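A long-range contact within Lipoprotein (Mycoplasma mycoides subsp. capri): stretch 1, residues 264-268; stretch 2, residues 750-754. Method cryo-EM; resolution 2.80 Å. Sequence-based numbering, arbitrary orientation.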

# COMPACT_ATOMS: atom_id res chain seq x y z
N LYS B 264 -14.35 5.46 3.04
CA LYS B 264 -13.33 5.80 2.04
C LYS B 264 -13.68 7.09 1.27
O LYS B 264 -13.17 7.32 0.18
CB LYS B 264 -13.09 4.61 1.10
CG LYS B 264 -12.74 3.31 1.84
CD LYS B 264 -12.55 2.14 0.88
CE LYS B 264 -12.35 0.85 1.67
NZ LYS B 264 -12.24 -0.33 0.78
N GLY B 265 -14.57 7.93 1.82
CA GLY B 265 -14.88 9.28 1.35
C GLY B 265 -13.67 10.23 1.26
O GLY B 265 -13.64 11.03 0.34
N PRO B 266 -12.62 10.14 2.11
CA PRO B 266 -11.30 10.70 1.80
C PRO B 266 -10.71 10.10 0.51
O PRO B 266 -10.87 8.91 0.25
CB PRO B 266 -10.42 10.35 3.00
CG PRO B 266 -11.41 10.15 4.14
CD PRO B 266 -12.61 9.55 3.44
N SER B 267 -9.99 10.88 -0.29
CA SER B 267 -9.60 10.53 -1.67
C SER B 267 -8.89 9.18 -1.93
O SER B 267 -8.33 8.53 -1.05
CB SER B 267 -8.73 11.67 -2.20
OG SER B 267 -8.12 11.40 -3.43
N VAL B 268 -8.81 8.79 -3.22
CA VAL B 268 -7.75 7.93 -3.79
C VAL B 268 -6.33 8.47 -3.53
O VAL B 268 -6.19 9.56 -2.98
CB VAL B 268 -8.13 7.53 -5.23
CG1 VAL B 268 -7.96 8.64 -6.24
CG2 VAL B 268 -7.40 6.30 -5.76
N ARG B 750 -14.21 18.70 -0.91
CA ARG B 750 -15.16 17.56 -0.82
C ARG B 750 -14.58 16.24 -0.30
O ARG B 750 -15.08 15.72 0.69
CB ARG B 750 -15.83 17.37 -2.19
CG ARG B 750 -16.87 16.24 -2.23
CD ARG B 750 -17.42 16.08 -3.64
NE ARG B 750 -18.45 15.04 -3.69
CZ ARG B 750 -18.90 14.42 -4.76
NH1 ARG B 750 -18.54 14.73 -5.96
NH2 ARG B 750 -19.75 13.46 -4.62
N PHE B 751 -13.59 15.67 -1.00
CA PHE B 751 -13.06 14.33 -0.74
C PHE B 751 -11.62 14.41 -0.22
O PHE B 751 -10.71 13.93 -0.87
CB PHE B 751 -13.15 13.47 -2.03
CG PHE B 751 -14.51 12.98 -2.51
CD1 PHE B 751 -15.52 12.59 -1.61
CD2 PHE B 751 -14.70 12.77 -3.89
CE1 PHE B 751 -16.70 12.00 -2.08
CE2 PHE B 751 -15.89 12.19 -4.36
CZ PHE B 751 -16.88 11.78 -3.45
N TYR B 752 -11.36 15.04 0.93
CA TYR B 752 -9.98 15.36 1.31
C TYR B 752 -9.72 15.47 2.81
O TYR B 752 -9.61 16.55 3.38
CB TYR B 752 -9.55 16.63 0.57
CG TYR B 752 -8.06 16.79 0.33
CD1 TYR B 752 -7.34 15.84 -0.41
CD2 TYR B 752 -7.40 17.93 0.80
CE1 TYR B 752 -5.95 15.99 -0.61
CE2 TYR B 752 -6.02 18.09 0.61
CZ TYR B 752 -5.29 17.12 -0.10
OH TYR B 752 -3.96 17.28 -0.22
N ALA B 753 -9.54 14.32 3.45
CA ALA B 753 -9.02 14.22 4.80
C ALA B 753 -7.72 13.37 4.87
O ALA B 753 -7.71 12.30 5.48
CB ALA B 753 -10.15 13.76 5.71
N PRO B 754 -6.62 13.81 4.23
CA PRO B 754 -5.32 13.14 4.29
C PRO B 754 -4.66 13.29 5.67
O PRO B 754 -4.02 14.29 6.00
CB PRO B 754 -4.50 13.79 3.18
CG PRO B 754 -5.06 15.20 3.10
CD PRO B 754 -6.54 14.95 3.33

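What polar contacts draw the two chain segments together? The backbone supplies them. Phe-751 O lies 3.2 Å from Ser-267 N, a close polar approach whose geometry leaves a hydrogen bond undecided. In the other direction, Gly-265 O sits 3.5 Å from Phe-751 CA, with an angle of 120° at the hydrogen, a CA-H...O contact. Phe-751 thus meets stretch 1 through main-chain atoms at both Gly-265 and Ser-267, and the CA atoms of Pro-266 and Phe-751, 4.8 Å apart, are the nearest CA pair across the stretches.

How does the aromatic ring take part? The Phe-751 side chain leaves its backbone sideways to stretch 1, with chi1 in the m rotamer, and this brings CD1 to 3.1 Å from Gly-265 O. The carbonyl approaches the ring obliquely. Having no side chain, Gly-265 presents only backbone here, and its carbonyl oxygen lies close to both CD1 and CA of Phe-751.

Where do apolar side chains meet? Pro-266 CG and Ala-753 CB are 4.1 Å apart, an ordinary van der Waals distance. Both side chains are compact and nonpolar, so they can pack in a buried place without leaving a polar group unsatisfied. The proline ring also reaches the backbone, with Pro-266 CB 4.1 Å from Ala-753 N.

What is buried, and what stays out of the contact? The two stretches cover 222 Å² between them, both sides summed, with Phe-751 contributing most. Neither stretch forms a regular helix or strand, and the area is modest. Lys-264, Val-268, Arg-750 and Pro-754 make no contact. Tyr-752 points its CA-to-CB bond away and contributes little, while its hydroxyl is hydrogen-bonded elsewhere in the structure. Ser-267 is partly covered by stretch 2, yet its OG donates a hydrogen bond to Val-268 O at 2.7 Å within its own stretch, although the position of OG is less certain.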